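Local coordinates for protein hydroxyethylthiazole kinase (Pyrococcus horikoshii, PDB 3HPD) that probably phosphorylates the hydroxyl group of 4-methyl-5-beta-hydroxyethylthiazole with magnesium and ATP, a step in the synthesis of thiamine diphosphate, at residues H184-R189 with G236-K241; A225-E230 with Y243-R248. One frame throughout, in Å; residues are numbered along the deposited sequence.

Contact 1 of 2, residues H184-R189 with G236-K241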
# COMPACT_ATOMS: atom_id res chain seq x y z
N HIS A 184 -8.81 7.03 -20.28
CA HIS A 184 -7.63 7.74 -20.76
C HIS A 184 -6.42 6.81 -20.69
O HIS A 184 -6.27 6.04 -19.74
CB HIS A 184 -7.36 9.00 -19.93
CG HIS A 184 -6.35 9.91 -20.56
ND1 HIS A 184 -5.00 9.65 -20.55
CD2 HIS A 184 -6.51 11.02 -21.32
CE1 HIS A 184 -4.37 10.55 -21.28
NE2 HIS A 184 -5.27 11.40 -21.76
N GLU A 185 -5.57 6.88 -21.70
CA GLU A 185 -4.40 6.02 -21.77
C GLU A 185 -3.41 6.12 -20.61
O GLU A 185 -2.66 5.18 -20.36
CB GLU A 185 -3.65 6.23 -23.09
CG GLU A 185 -3.36 7.67 -23.43
CD GLU A 185 -2.49 7.81 -24.67
OE1 GLU A 185 -2.70 7.04 -25.63
OE2 GLU A 185 -1.60 8.68 -24.68
N LEU A 186 -3.39 7.25 -19.91
CA LEU A 186 -2.44 7.38 -18.80
C LEU A 186 -2.73 6.38 -17.69
O LEU A 186 -1.89 6.14 -16.82
CB LEU A 186 -2.44 8.81 -18.24
CG LEU A 186 -1.26 9.14 -17.31
CD1 LEU A 186 0.06 8.88 -18.04
CD2 LEU A 186 -1.34 10.58 -16.86
N LEU A 187 -3.92 5.78 -17.71
CA LEU A 187 -4.28 4.78 -16.71
C LEU A 187 -3.26 3.65 -16.80
O LEU A 187 -3.05 2.92 -15.83
CB LEU A 187 -5.69 4.22 -16.96
CG LEU A 187 -6.88 5.09 -16.54
CD1 LEU A 187 -8.17 4.40 -16.95
CD2 LEU A 187 -6.86 5.31 -15.03
N GLY A 188 -2.64 3.51 -17.97
CA GLY A 188 -1.65 2.47 -18.15
C GLY A 188 -0.40 2.69 -17.33
O GLY A 188 0.42 1.77 -17.19
N ARG A 189 -0.24 3.89 -16.78
CA ARG A 189 0.93 4.20 -15.97
C ARG A 189 0.64 4.23 -14.47
O ARG A 189 1.47 4.68 -13.68
CB ARG A 189 1.54 5.54 -16.40
CG ARG A 189 2.00 5.58 -17.85
CD ARG A 189 2.89 4.39 -18.20
NE ARG A 189 3.50 4.56 -19.51
CZ ARG A 189 4.72 5.06 -19.71
NH1 ARG A 189 5.47 5.43 -18.69
NH2 ARG A 189 5.17 5.21 -20.95
N GLY A 236 2.02 10.41 -11.17
CA GLY A 236 1.81 10.63 -9.75
C GLY A 236 0.62 11.52 -9.44
O GLY A 236 -0.28 11.14 -8.69
N SER A 237 0.62 12.72 -10.01
CA SER A 237 -0.47 13.67 -9.80
C SER A 237 -1.78 13.15 -10.40
O SER A 237 -2.86 13.41 -9.86
CB SER A 237 -0.11 15.02 -10.43
OG SER A 237 1.05 15.56 -9.82
N PHE A 238 -1.68 12.43 -11.51
CA PHE A 238 -2.85 11.87 -12.17
C PHE A 238 -3.52 10.85 -11.25
O PHE A 238 -4.75 10.83 -11.12
CB PHE A 238 -2.42 11.20 -13.48
CG PHE A 238 -3.49 10.39 -14.16
CD1 PHE A 238 -4.59 11.00 -14.76
CD2 PHE A 238 -3.38 9.00 -14.21
CE1 PHE A 238 -5.56 10.24 -15.43
CE2 PHE A 238 -4.35 8.23 -14.87
CZ PHE A 238 -5.44 8.85 -15.48
N HIS A 239 -2.72 10.01 -10.61
CA HIS A 239 -3.23 8.99 -9.69
C HIS A 239 -4.05 9.65 -8.58
O HIS A 239 -5.15 9.20 -8.25
CB HIS A 239 -2.06 8.20 -9.07
CG HIS A 239 -2.49 7.10 -8.15
ND1 HIS A 239 -1.60 6.44 -7.33
CD2 HIS A 239 -3.70 6.55 -7.91
CE1 HIS A 239 -2.24 5.52 -6.63
NE2 HIS A 239 -3.52 5.57 -6.96
N VAL A 240 -3.50 10.71 -8.00
CA VAL A 240 -4.16 11.44 -6.92
C VAL A 240 -5.52 12.00 -7.36
O VAL A 240 -6.51 11.92 -6.63
CB VAL A 240 -3.28 12.62 -6.42
CG1 VAL A 240 -4.07 13.48 -5.44
CG2 VAL A 240 -2.02 12.08 -5.75
N LYS A 241 -5.56 12.56 -8.56
CA LYS A 241 -6.78 13.15 -9.09
C LYS A 241 -7.89 12.14 -9.39
O LYS A 241 -9.05 12.51 -9.51
CB LYS A 241 -6.47 13.97 -10.35
CG LYS A 241 -5.62 15.20 -10.08
CD LYS A 241 -6.40 16.26 -9.31
CE LYS A 241 -5.57 17.53 -9.11
NZ LYS A 241 -6.38 18.65 -8.57

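Contact 2 of 2, residues A225-E230 with Y243-R248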
# COMPACT_ATOMS: atom_id res chain seq x y z
N ALA A 225 -11.11 9.30 -14.99
CA ALA A 225 -9.79 9.27 -15.60
C ALA A 225 -9.61 10.46 -16.55
O ALA A 225 -8.56 11.10 -16.56
CB ALA A 225 -9.61 7.96 -16.36
N GLU A 226 -10.63 10.75 -17.34
CA GLU A 226 -10.58 11.88 -18.27
C GLU A 226 -10.44 13.19 -17.50
O GLU A 226 -9.64 14.04 -17.85
CB GLU A 226 -11.83 11.91 -19.14
CG GLU A 226 -11.90 10.77 -20.15
CD GLU A 226 -13.25 10.69 -20.85
OE1 GLU A 226 -13.79 11.75 -21.22
OE2 GLU A 226 -13.76 9.56 -21.03
N LYS A 227 -11.24 13.33 -16.44
CA LYS A 227 -11.22 14.54 -15.62
C LYS A 227 -9.89 14.70 -14.89
O LYS A 227 -9.38 15.81 -14.74
CB LYS A 227 -12.36 14.51 -14.59
CG LYS A 227 -13.75 14.53 -15.21
CD LYS A 227 -13.99 15.80 -16.00
CE LYS A 227 -14.03 17.03 -15.11
NZ LYS A 227 -14.20 18.28 -15.91
N ALA A 228 -9.33 13.58 -14.44
CA ALA A 228 -8.05 13.64 -13.73
C ALA A 228 -6.96 14.10 -14.68
O ALA A 228 -6.12 14.92 -14.32
CB ALA A 228 -7.71 12.26 -13.16
N TYR A 229 -6.97 13.59 -15.91
CA TYR A 229 -5.95 13.98 -16.87
C TYR A 229 -6.03 15.47 -17.19
O TYR A 229 -5.01 16.12 -17.42
CB TYR A 229 -6.07 13.16 -18.16
CG TYR A 229 -4.89 13.36 -19.08
CD1 TYR A 229 -3.66 12.76 -18.80
CD2 TYR A 229 -4.99 14.18 -20.20
CE1 TYR A 229 -2.55 12.99 -19.61
CE2 TYR A 229 -3.88 14.42 -21.01
CZ TYR A 229 -2.67 13.82 -20.71
OH TYR A 229 -1.57 14.05 -21.51
N GLU A 230 -7.24 16.02 -17.20
CA GLU A 230 -7.41 17.44 -17.49
C GLU A 230 -6.63 18.27 -16.48
O GLU A 230 -6.11 19.34 -16.81
CB GLU A 230 -8.89 17.83 -17.42
CG GLU A 230 -9.79 17.07 -18.38
CD GLU A 230 -11.24 17.52 -18.31
OE1 GLU A 230 -11.62 18.14 -17.30
OE2 GLU A 230 -12.00 17.23 -19.26
N TYR A 243 -9.00 9.84 -7.37
CA TYR A 243 -9.84 9.81 -6.17
C TYR A 243 -10.66 11.09 -6.08
O TYR A 243 -11.82 11.06 -5.68
CB TYR A 243 -8.96 9.68 -4.93
CG TYR A 243 -8.05 8.48 -4.98
CD1 TYR A 243 -8.56 7.20 -4.78
CD2 TYR A 243 -6.70 8.63 -5.27
CE1 TYR A 243 -7.73 6.08 -4.88
CE2 TYR A 243 -5.86 7.51 -5.37
CZ TYR A 243 -6.38 6.25 -5.17
OH TYR A 243 -5.56 5.14 -5.25
N ASP A 244 -10.04 12.21 -6.43
CA ASP A 244 -10.74 13.49 -6.38
C ASP A 244 -11.99 13.45 -7.23
O ASP A 244 -13.06 13.88 -6.81
CB ASP A 244 -9.84 14.63 -6.87
CG ASP A 244 -8.78 15.01 -5.86
OD1 ASP A 244 -8.72 14.39 -4.78
OD2 ASP A 244 -8.00 15.94 -6.15
N TRP A 245 -11.86 12.91 -8.44
CA TRP A 245 -13.01 12.85 -9.33
C TRP A 245 -14.01 11.75 -9.08
O TRP A 245 -15.17 11.87 -9.47
CB TRP A 245 -12.53 12.88 -10.79
CG TRP A 245 -12.17 14.29 -11.14
CD1 TRP A 245 -10.92 14.84 -11.16
CD2 TRP A 245 -13.09 15.36 -11.34
NE1 TRP A 245 -11.01 16.20 -11.34
CE2 TRP A 245 -12.33 16.55 -11.45
CE3 TRP A 245 -14.48 15.44 -11.42
CZ2 TRP A 245 -12.92 17.80 -11.65
CZ3 TRP A 245 -15.07 16.69 -11.61
CH2 TRP A 245 -14.29 17.85 -11.72
N LEU A 246 -13.60 10.67 -8.42
CA LEU A 246 -14.56 9.62 -8.11
C LEU A 246 -15.51 10.22 -7.08
O LEU A 246 -16.66 9.80 -6.94
CB LEU A 246 -13.86 8.39 -7.52
CG LEU A 246 -13.18 7.51 -8.57
CD1 LEU A 246 -12.44 6.37 -7.88
CD2 LEU A 246 -14.24 6.96 -9.53
N TYR A 247 -15.01 11.22 -6.37
CA TYR A 247 -15.77 11.94 -5.34
C TYR A 247 -16.60 13.07 -5.94
O TYR A 247 -17.76 13.27 -5.57
CB TYR A 247 -14.79 12.51 -4.32
CG TYR A 247 -15.41 13.33 -3.20
CD1 TYR A 247 -16.01 12.71 -2.10
CD2 TYR A 247 -15.37 14.72 -3.23
CE1 TYR A 247 -16.54 13.46 -1.06
CE2 TYR A 247 -15.90 15.48 -2.19
CZ TYR A 247 -16.48 14.84 -1.10
OH TYR A 247 -16.99 15.59 -0.06
N ARG A 248 -16.00 13.82 -6.87
CA ARG A 248 -16.67 14.96 -7.50
C ARG A 248 -17.66 14.63 -8.61
O ARG A 248 -18.60 15.39 -8.84
CB ARG A 248 -15.63 15.93 -8.06
CG ARG A 248 -14.69 16.52 -7.04
CD ARG A 248 -13.71 17.50 -7.69
NE ARG A 248 -14.40 18.67 -8.22
CZ ARG A 248 -13.79 19.68 -8.84
NH1 ARG A 248 -12.48 19.66 -9.02
NH2 ARG A 248 -14.49 20.71 -9.28

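Contact 1 of 2, residues H184-R189 with G236-K241
L186, lying on the ring of F238, has its backbone N and O both hydrogen-bonded within its own loop. Its O takes the N-H of R189 at 2.8 Å (N to O), closing the 3-10 turn 185-188. Its N donates to ND1 of H184 at 3.0 Å, an almost straight bond (171°) that runs in the imidazole plane. The imidazole also stacks on Y229 of helix 210-231.

With its backbone held this way, L186 meets F238 chiefly through one methyl. L186 CD2 comes over a face of the ring as a CH-pi contact, 3.9 Å from the centroid and displaced toward F238 CG, which it approaches to 3.5 Å, while CG and CB of L186 lie over the CD2-CE2 side. F238 holds CG anti to its backbone N (chi1 171°), which carries the ring off helix 235-248 toward the loop. The side chain of L187 crosses that of F238 at about a right angle, L187 CD2 lying 3.8 Å from F238 CZ.

A228 of helix 210-231 also touches F238. No hydrogen bond joins the two segments, so the loop after strand 177-180 rests on helix 235-248 by apolar packing and one CH-pi contact, while L186 N and O pair within the loop.

Contact 2 of 2, residues A225-E230 with Y243-R248
K227 of helix 210-231 passes its side chain obliquely over one face of the indole of W245 on helix 235-248. CB of K227 makes the closest approach, 3.4 Å from CD2 of W245, and sits almost squarely over the five-membered ring, 3.5 Å from its centroid, as a CH-pi contact. K227 CG lies 4.0 Å from W245 CE3. The chain then bends twice (chi2 -62°, chi3 -66°), carrying K227 CE over the benzo part, 3.5 Å from W245 CH2. NZ finishes beyond the ring centre, 4.7 Å from the centroid of the six-membered ring and 30° off its normal, an off-centre cation-pi contact. Its stronger partner is E230, one turn further along the same helix: K227 NZ donates to E230 OE1 at 2.9 Å in a salt bridge, meeting the carboxylate on its syn side. The hydroxyl of Y257 is hydrogen-bonded to NZ of K227 and to OE2 of E230, which links the pair into a small polar cluster.

R248 takes the other face of the indole. Its CD lies above the plane toward the rim, and W245 CH2 sits over the centre of the guanidinium face, so the ring is held between a lysine and an arginine chain. W245 NE1 is bonded to E231 OE1, which is likely to hold the indole against flipping over. Were W245 replaced by an alanine, K227 and R248 would probably lose the flat surface they lie on, and E231 its indole N-H.

Packing of these neighbouring helices thus rests on a flat aromatic group whose pi faces favour alkyl C-H groups and positive charge, with E230 likely to balance the charge of K227.

Helix 235-248 serves both contacts: F238, near its start, reaches the loop 184-189 in contact 1, and W245, two turns on, reaches helix 210-231 in contact 2. The contact centres are about 10 Å apart, and they touch: F238 CE1 lies 3.3 Å from A225 O, and K241 CB is 3.5 Å from A228 CB. Contact 1 is nearer the predicted active site: the side chain of L187 lies about 9 Å from that of T165, a predicted ATP site, and about 9 Å from G192, a predicted substrate site; contact 2 lies away from both. The shared helix builds the trimer: S237 OG bonds D244 OD2 of a neighbouring subunit, and D244 OD2 receives S237 OG of the other.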